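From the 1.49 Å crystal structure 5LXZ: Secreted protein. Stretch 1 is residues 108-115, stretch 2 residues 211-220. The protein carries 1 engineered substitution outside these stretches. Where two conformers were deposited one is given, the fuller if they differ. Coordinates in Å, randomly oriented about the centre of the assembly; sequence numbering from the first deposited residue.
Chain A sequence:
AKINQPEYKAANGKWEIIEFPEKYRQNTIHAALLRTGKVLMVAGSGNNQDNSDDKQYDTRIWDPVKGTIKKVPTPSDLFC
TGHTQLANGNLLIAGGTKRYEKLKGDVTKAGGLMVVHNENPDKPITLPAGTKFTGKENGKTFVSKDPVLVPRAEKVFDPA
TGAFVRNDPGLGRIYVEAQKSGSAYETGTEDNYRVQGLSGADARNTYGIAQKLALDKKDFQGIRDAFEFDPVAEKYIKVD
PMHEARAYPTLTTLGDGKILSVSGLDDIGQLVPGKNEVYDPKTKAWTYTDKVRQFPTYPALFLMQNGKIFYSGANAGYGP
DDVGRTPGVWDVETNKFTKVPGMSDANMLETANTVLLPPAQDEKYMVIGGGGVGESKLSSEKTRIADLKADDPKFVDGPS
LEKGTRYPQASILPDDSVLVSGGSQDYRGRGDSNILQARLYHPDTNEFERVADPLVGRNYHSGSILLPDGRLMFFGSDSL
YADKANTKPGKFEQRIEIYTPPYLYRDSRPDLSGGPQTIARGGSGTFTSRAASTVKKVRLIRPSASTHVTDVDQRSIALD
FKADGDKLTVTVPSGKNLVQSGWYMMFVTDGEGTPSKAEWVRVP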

# COMPACT_ATOMS: atom_id res chain seq x y z
N THR A 108 18.15 -3.30 -22.93
CA THR A 108 17.63 -2.12 -23.61
C THR A 108 16.29 -2.39 -24.30
O THR A 108 15.71 -1.48 -24.85
CB THR A 108 18.60 -1.63 -24.72
OG1 THR A 108 18.72 -2.63 -25.74
CG2 THR A 108 20.00 -1.33 -24.14
N LYS A 109 15.83 -3.64 -24.29
CA LYS A 109 14.58 -4.01 -24.99
C LYS A 109 13.50 -4.43 -23.99
O LYS A 109 13.72 -5.22 -23.12
CB LYS A 109 14.81 -5.15 -25.99
CG LYS A 109 15.70 -4.70 -27.15
CD LYS A 109 16.06 -5.85 -28.07
CE LYS A 109 16.84 -5.28 -29.25
NZ LYS A 109 16.94 -6.33 -30.31
N ALA A 110 12.31 -3.90 -24.23
CA ALA A 110 11.14 -4.29 -23.40
C ALA A 110 10.91 -5.77 -23.46
O ALA A 110 11.06 -6.40 -24.50
CB ALA A 110 9.94 -3.55 -23.90
N GLY A 111 10.51 -6.37 -22.35
CA GLY A 111 10.20 -7.79 -22.34
C GLY A 111 9.78 -8.30 -21.00
O GLY A 111 9.66 -7.54 -20.06
N GLY A 112 9.52 -9.58 -20.94
CA GLY A 112 9.04 -10.23 -19.75
C GLY A 112 8.37 -11.55 -20.06
O GLY A 112 8.47 -12.03 -21.20
N LEU A 113 7.67 -12.12 -19.09
CA LEU A 113 7.05 -13.43 -19.30
C LEU A 113 5.68 -13.34 -19.95
O LEU A 113 4.83 -12.55 -19.53
CB LEU A 113 7.00 -14.25 -18.02
CG LEU A 113 8.38 -14.58 -17.45
CD1 LEU A 113 8.21 -15.32 -16.15
CD2 LEU A 113 9.22 -15.38 -18.43
N MET A 114 5.50 -14.11 -21.01
CA MET A 114 4.20 -14.35 -21.60
C MET A 114 3.65 -15.67 -21.10
O MET A 114 4.36 -16.71 -21.15
CB MET A 114 4.38 -14.44 -23.12
CG MET A 114 3.11 -14.60 -23.94
SD MET A 114 2.05 -13.15 -23.89
CE MET A 114 3.12 -11.89 -24.57
N VAL A 115 2.42 -15.67 -20.61
CA VAL A 115 1.76 -16.91 -20.20
C VAL A 115 0.91 -17.33 -21.37
O VAL A 115 -0.11 -16.72 -21.65
CB VAL A 115 0.93 -16.75 -18.94
CG1 VAL A 115 0.24 -18.07 -18.58
CG2 VAL A 115 1.81 -16.23 -17.84
N GLN A 211 1.61 -9.49 -18.14
CA GLN A 211 1.64 -8.22 -17.45
C GLN A 211 2.56 -7.27 -18.19
O GLN A 211 2.92 -7.52 -19.36
CB GLN A 211 2.07 -8.42 -16.00
CG GLN A 211 1.19 -9.35 -15.23
CD GLN A 211 -0.23 -8.88 -15.19
OE1 GLN A 211 -0.51 -7.68 -15.02
NE2 GLN A 211 -1.15 -9.80 -15.42
N LYS A 212 2.94 -6.16 -17.58
CA LYS A 212 3.83 -5.22 -18.24
C LYS A 212 5.07 -5.89 -18.84
O LYS A 212 5.70 -6.75 -18.21
CB LYS A 212 4.24 -4.09 -17.32
CG LYS A 212 5.08 -4.50 -16.15
CD LYS A 212 5.78 -3.30 -15.52
CE LYS A 212 6.84 -3.83 -14.56
NZ LYS A 212 7.69 -2.77 -13.95
N LEU A 213 5.37 -5.46 -20.04
CA LEU A 213 6.56 -5.90 -20.79
C LEU A 213 7.39 -4.65 -21.01
O LEU A 213 7.12 -3.83 -21.89
CB LEU A 213 6.15 -6.58 -22.09
CG LEU A 213 5.30 -7.85 -21.96
CD1 LEU A 213 4.77 -8.32 -23.31
CD2 LEU A 213 6.05 -8.97 -21.23
N ALA A 214 8.39 -4.48 -20.14
CA ALA A 214 9.08 -3.24 -20.07
C ALA A 214 10.55 -3.50 -19.70
O ALA A 214 11.06 -4.55 -20.05
CB ALA A 214 8.33 -2.26 -19.15
N LEU A 215 11.21 -2.55 -19.07
CA LEU A 215 12.63 -2.66 -18.81
C LEU A 215 13.04 -3.08 -17.43
O LEU A 215 14.19 -3.52 -17.24
CB LEU A 215 13.27 -1.32 -19.19
CG LEU A 215 13.19 -1.01 -20.67
CD1 LEU A 215 13.81 0.35 -20.94
CD2 LEU A 215 13.83 -2.09 -21.53
N ASP A 216 12.16 -2.96 -16.45
CA ASP A 216 12.42 -3.45 -15.10
C ASP A 216 11.69 -4.80 -14.98
O ASP A 216 10.52 -4.86 -14.58
CB ASP A 216 11.96 -2.40 -14.08
CG ASP A 216 12.29 -2.75 -12.68
OD1 ASP A 216 13.06 -3.71 -12.42
OD2 ASP A 216 11.72 -2.06 -11.79
N LYS A 217 12.39 -5.86 -15.39
CA LYS A 217 11.80 -7.17 -15.72
C LYS A 217 11.97 -8.17 -14.60
O LYS A 217 13.10 -8.49 -14.22
CB LYS A 217 12.51 -7.76 -16.94
CG LYS A 217 12.66 -6.83 -18.09
CD LYS A 217 13.41 -7.50 -19.23
CE LYS A 217 13.62 -6.55 -20.36
NZ LYS A 217 14.66 -7.10 -21.31
N LYS A 218 10.85 -8.73 -14.15
CA LYS A 218 10.83 -9.59 -12.97
C LYS A 218 9.85 -10.76 -13.19
O LYS A 218 8.88 -10.60 -13.94
CB LYS A 218 10.39 -8.74 -11.79
CG LYS A 218 11.41 -8.70 -10.66
N ASP A 219 10.17 -11.93 -12.61
CA ASP A 219 9.29 -13.14 -12.57
C ASP A 219 8.76 -13.19 -11.13
O ASP A 219 9.34 -13.86 -10.27
CB ASP A 219 10.09 -14.39 -12.94
CG ASP A 219 9.27 -15.69 -12.87
OD1 ASP A 219 8.02 -15.62 -12.76
OD2 ASP A 219 9.90 -16.79 -12.92
N PHE A 220 7.58 -12.67 -10.94
CA PHE A 220 7.12 -12.32 -9.65
C PHE A 220 5.87 -13.16 -9.26
O PHE A 220 4.87 -13.04 -9.93
CB PHE A 220 6.84 -10.84 -9.78
CG PHE A 220 6.35 -10.18 -8.53
CD1 PHE A 220 6.80 -10.60 -7.31
CD2 PHE A 220 5.49 -9.09 -8.59
CE1 PHE A 220 6.37 -9.99 -6.15
CE2 PHE A 220 5.04 -8.49 -7.44
CZ PHE A 220 5.49 -8.92 -6.22
O HOH W 1 8.40 -6.85 -17.69
O HOH W 2 3.78 -11.22 -17.46
O HOH W 3 7.71 -10.56 -16.59

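The two stretches meet through a single antiparallel bridge, Gly111 with Ala214, whose CA atoms lie 5.2 Å apart. Gly111 N donates to Ala214 O at 3.0 Å with an N-H...O angle of 154°; the return bond, Ala214 N to Gly111 O, is weak at 3.3 Å and 130°. Two CA-H...O contacts supplement the pair, Ala110 CA to Ala214 O at 3.4 Å and Leu213 CA to Gly111 O at 3.6 Å. Water 1 supplements the bridge, donating to Gly111 O and to Lys212 O, its oxygen 2.8 Å from each. At Leu113, where no direct backbone hydrogen bond crosses, water 2 donates to Leu113 O at 2.7 Å and accepts from Gln211 N at 2.9 Å, while water 3 accepts from Leu113 N and donates to Lys218 O, both at 2.9 Å.

Lys217 makes the one direct side-chain hydrogen bond. Its CA-to-CB bond points toward stretch 1, and after chi1 at -49° (m) the remaining torsions are all t, so the chain is extended and its NZ reaches Lys109 O at 2.8 Å. Its methylene portion runs beside the glycine backbone, with Lys217 CG 3.7 Å from Gly111 O.

Leu213 and Leu215 both adopt the mt rotamer. Each starts sideways, yet its end comes nearer the partner stretch. Leu215 CD2 lies 3.4 Å from Lys109 C and 3.6 Å from Ala110 N, covering backbone rather than a side chain. Leu213 CD2 sits 3.5 Å from Gly112 N, a position that depends on the glycine: an ideal CB on Gly112 would fall only 3.0 Å from Leu213 CD2. Met114, with torsions t, p, p, curls so that its CE comes 4.1 Å from Leu213 CD1, an apolar contact.

Leu113, also mt, brings CD1 to 3.4 Å from Asp219 OD1. This is packing against a carboxylate whose oxygens are hydrogen-bonded elsewhere in the structure. Together the stretches bury 518 Å², summed over both sides.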